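PDB 4HGZ: CcbJ, which is a methyltransferase dependent on S-adenosyl-L-methionine, probably acting on a nitrogen atom of its substrate. Local coordinates for residues E86-S92 with L112-G118. Numbering follows the deposited sequence.
Sequences EVHGVES and LVVPVLG
A chi1 of -59° sets His-88 CG anti to its own carbonyl carbon, and the ring lies alongside Val-114. In Val-114, CG1 is anti to the backbone N (chi1 -177°) and sits over one ring face, offset toward the rim. CG2, beside the backbone N, is the methyl nearest His-88 CD2. The extended chain of Glu-86 brings OE2 to the ring edge, where His-88 NE2 donates to it at 2.9 Å, close to the ring plane. OE2 is met on its anti side, with the donor 33° out of the carboxylate plane. Tyr-130 OH bonds the other ring nitrogen, ND1, so both nitrogens are held. On the sheet face that carries His-88 and Val-114, Val-90 CG2 lies 4.1 Å from CB of Val-116; Leu-123 touches both valines. Strands 87-91 and 113-117 are parallel neighbours, joined through helix 94-106 as a beta-alpha-beta unit of the Rossmann-like methyltransferase fold. Six backbone hydrogen bonds tie them, from Val-87 N to Leu-112 O at 2.7 Å through to Gly-118 N to Glu-91 O at 3.0 Å. On the opposite face of the sheet Val-87 and Val-113 meet helix 77-82, while Pro-115 and Leu-117 pack on helix 94-106. Glu-91 binds S-adenosyl-L-homocysteine in this protein, though none is bound to this chain. Its carboxylate accepts bonds from Ser-93 N and Gly-72 N.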
ATOM      1  N   GLU C  86     -20.111  39.584  18.417  1.00 56.05           N
ATOM      2  CA  GLU C  86     -19.766  39.363  19.825  1.00 54.46           C
ATOM      3  C   GLU C  86     -19.514  37.876  20.100  1.00 53.97           C
ATOM      4  O   GLU C  86     -20.405  37.042  19.922  1.00 50.32           O
ATOM      5  CB  GLU C  86     -20.863  39.895  20.750  1.00 48.83           C
ATOM      6  CG  GLU C  86     -20.507  39.799  22.227  1.00 56.45           C
ATOM      7  CD  GLU C  86     -21.617  40.293  23.145  1.00 64.11           C
ATOM      8  OE1 GLU C  86     -22.487  41.066  22.697  1.00 63.72           O
ATOM      9  OE2 GLU C  86     -21.617  39.902  24.330  1.00 70.75           O
ATOM     10  N   VAL C  87     -18.297  37.555  20.533  1.00 52.57           N
ATOM     11  CA  VAL C  87     -17.903  36.168  20.760  1.00 46.13           C
ATOM     12  C   VAL C  87     -17.585  35.844  22.221  1.00 49.15           C
ATOM     13  O   VAL C  87     -16.603  36.337  22.784  1.00 54.63           O
ATOM     14  CB  VAL C  87     -16.662  35.789  19.942  1.00 39.12           C
ATOM     15  CG1 VAL C  87     -16.310  34.355  20.201  1.00 46.79           C
ATOM     16  CG2 VAL C  87     -16.914  35.976  18.483  1.00 53.85           C
ATOM     17  N   HIS C  88     -18.413  35.009  22.832  1.00 43.53           N
ATOM     18  CA  HIS C  88     -18.071  34.396  24.110  1.00 41.40           C
ATOM     19  C   HIS C  88     -17.289  33.115  23.821  1.00 43.82           C
ATOM     20  O   HIS C  88     -17.766  32.239  23.091  1.00 48.58           O
ATOM     21  CB  HIS C  88     -19.348  34.068  24.874  1.00 37.11           C
ATOM     22  CG  HIS C  88     -20.196  35.269  25.149  1.00 43.97           C
ATOM     23  ND1 HIS C  88     -21.301  35.233  25.973  1.00 45.23           N
ATOM     24  CD2 HIS C  88     -20.079  36.551  24.729  1.00 47.15           C
ATOM     25  CE1 HIS C  88     -21.835  36.440  26.037  1.00 51.38           C
ATOM     26  NE2 HIS C  88     -21.111  37.258  25.292  1.00 46.98           N
ATOM     27  N   GLY C  89     -16.088  33.004  24.373  1.00 38.77           N
ATOM     28  CA  GLY C  89     -15.263  31.827  24.113  1.00 40.03           C
ATOM     29  C   GLY C  89     -14.933  31.012  25.348  1.00 43.40           C
ATOM     30  O   GLY C  89     -14.356  31.531  26.309  1.00 46.87           O
ATOM     31  N   VAL C  90     -15.295  29.733  25.317  1.00 36.60           N
ATOM     32  CA  VAL C  90     -14.973  28.812  26.393  1.00 38.73           C
ATOM     33  C   VAL C  90     -13.665  28.067  26.132  1.00 42.50           C
ATOM     34  O   VAL C  90     -13.430  27.584  25.030  1.00 51.08           O
ATOM     35  CB  VAL C  90     -16.087  27.777  26.586  1.00 38.64           C
ATOM     36  CG1 VAL C  90     -15.682  26.761  27.644  1.00 37.23           C
ATOM     37  CG2 VAL C  90     -17.380  28.467  26.981  1.00 42.41           C
ATOM     38  N   GLU C  91     -12.823  27.973  27.157  1.00 48.19           N
ATOM     39  CA  GLU C  91     -11.542  27.276  27.060  1.00 48.58           C
ATOM     40  C   GLU C  91     -11.115  26.732  28.428  1.00 56.09           C
ATOM     41  O   GLU C  91     -11.133  27.466  29.415  1.00 49.69           O
ATOM     42  CB  GLU C  91     -10.460  28.223  26.550  1.00 45.90           C
ATOM     43  CG  GLU C  91      -9.092  27.577  26.464  1.00 46.24           C
ATOM     44  CD  GLU C  91      -9.128  26.315  25.631  1.00 71.56           C
ATOM     45  OE1 GLU C  91      -8.544  25.287  26.061  1.00 62.18           O
ATOM     46  OE2 GLU C  91      -9.760  26.355  24.552  1.00 62.19           O
ATOM     47  N   SER C  92     -10.718  25.459  28.475  1.00 48.91           N
ATOM     48  CA  SER C  92     -10.323  24.810  29.727  1.00 46.30           C
ATOM     49  C   SER C  92      -8.869  25.045  30.104  1.00 48.61           C
ATOM     50  O   SER C  92      -8.509  24.962  31.274  1.00 49.02           O
ATOM     51  CB  SER C  92     -10.599  23.302  29.681  1.00 45.00           C
ATOM     52  OG  SER C  92      -9.936  22.686  28.595  1.00 55.19           O
ATOM     53  N   LEU C 112     -15.192  42.903  21.763  1.00 53.03           N
ATOM     54  CA  LEU C 112     -16.216  41.976  21.266  1.00 56.18           C
ATOM     55  C   LEU C 112     -15.978  40.520  21.673  1.00 54.67           C
ATOM     56  O   LEU C 112     -16.797  39.647  21.370  1.00 52.41           O
ATOM     57  CB  LEU C 112     -16.361  42.073  19.752  1.00 53.17           C
ATOM     58  CG  LEU C 112     -16.945  43.394  19.241  1.00 58.81           C
ATOM     59  CD1 LEU C 112     -16.988  43.398  17.738  1.00 48.53           C
ATOM     60  CD2 LEU C 112     -18.331  43.630  19.807  1.00 57.10           C
ATOM     61  N   VAL C 113     -14.862  40.273  22.357  1.00 50.03           N
ATOM     62  CA  VAL C 113     -14.494  38.927  22.800  1.00 51.65           C
ATOM     63  C   VAL C 113     -14.646  38.716  24.311  1.00 51.64           C
ATOM     64  O   VAL C 113     -14.040  39.424  25.099  1.00 51.33           O
ATOM     65  CB  VAL C 113     -13.044  38.625  22.467  1.00 49.97           C
ATOM     66  CG1 VAL C 113     -12.743  37.169  22.775  1.00 48.20           C
ATOM     67  CG2 VAL C 113     -12.768  38.950  21.014  1.00 51.72           C
ATOM     68  N   VAL C 114     -15.432  37.718  24.704  1.00 46.71           N
ATOM     69  CA  VAL C 114     -15.691  37.468  26.107  1.00 45.85           C
ATOM     70  C   VAL C 114     -15.101  36.133  26.528  1.00 49.60           C
ATOM     71  O   VAL C 114     -15.700  35.084  26.303  1.00 51.74           O
ATOM     72  CB  VAL C 114     -17.199  37.455  26.380  1.00 51.70           C
ATOM     73  CG1 VAL C 114     -17.475  37.267  27.862  1.00 33.95           C
ATOM     74  CG2 VAL C 114     -17.821  38.737  25.877  1.00 41.89           C
ATOM     75  N   PRO C 115     -13.919  36.167  27.154  1.00 52.07           N
ATOM     76  CA  PRO C 115     -13.201  34.946  27.516  1.00 49.35           C
ATOM     77  C   PRO C 115     -13.851  34.229  28.696  1.00 48.76           C
ATOM     78  O   PRO C 115     -14.040  34.832  29.748  1.00 52.37           O
ATOM     79  CB  PRO C 115     -11.810  35.458  27.920  1.00 46.11           C
ATOM     80  CG  PRO C 115     -11.813  36.944  27.661  1.00 50.87           C
ATOM     81  CD  PRO C 115     -13.230  37.376  27.626  1.00 47.49           C
ATOM     82  N   VAL C 116     -14.185  32.955  28.521  1.00 49.85           N
ATOM     83  CA  VAL C 116     -14.782  32.173  29.598  1.00 44.59           C
ATOM     84  C   VAL C 116     -13.947  30.947  29.942  1.00 45.15           C
ATOM     85  O   VAL C 116     -13.908  29.990  29.179  1.00 47.91           O
ATOM     86  CB  VAL C 116     -16.173  31.683  29.221  1.00 48.66           C
ATOM     87  CG1 VAL C 116     -16.796  30.915  30.385  1.00 41.93           C
ATOM     88  CG2 VAL C 116     -17.045  32.851  28.784  1.00 40.11           C
ATOM     89  N   LEU C 117     -13.299  30.975  31.103  1.00 49.66           N
ATOM     90  CA  LEU C 117     -12.465  29.872  31.542  1.00 53.87           C
ATOM     91  C   LEU C 117     -13.299  28.774  32.177  1.00 55.33           C
ATOM     92  O   LEU C 117     -14.052  29.025  33.113  1.00 63.02           O
ATOM     93  CB  LEU C 117     -11.409  30.346  32.545  1.00 53.92           C
ATOM     94  CG  LEU C 117     -10.642  29.193  33.198  1.00 60.73           C
ATOM     95  CD1 LEU C 117      -9.869  28.410  32.148  1.00 52.73           C
ATOM     96  CD2 LEU C 117      -9.704  29.681  34.287  1.00 59.81           C
ATOM     97  N   GLY C 118     -13.149  27.555  31.674  1.00 48.33           N
ATOM     98  CA  GLY C 118     -13.815  26.417  32.268  1.00 51.82           C
ATOM     99  C   GLY C 118     -14.087  25.244  31.354  1.00 49.59           C
ATOM    100  O   GLY C 118     -13.828  25.282  30.155  1.00 56.23           O
TER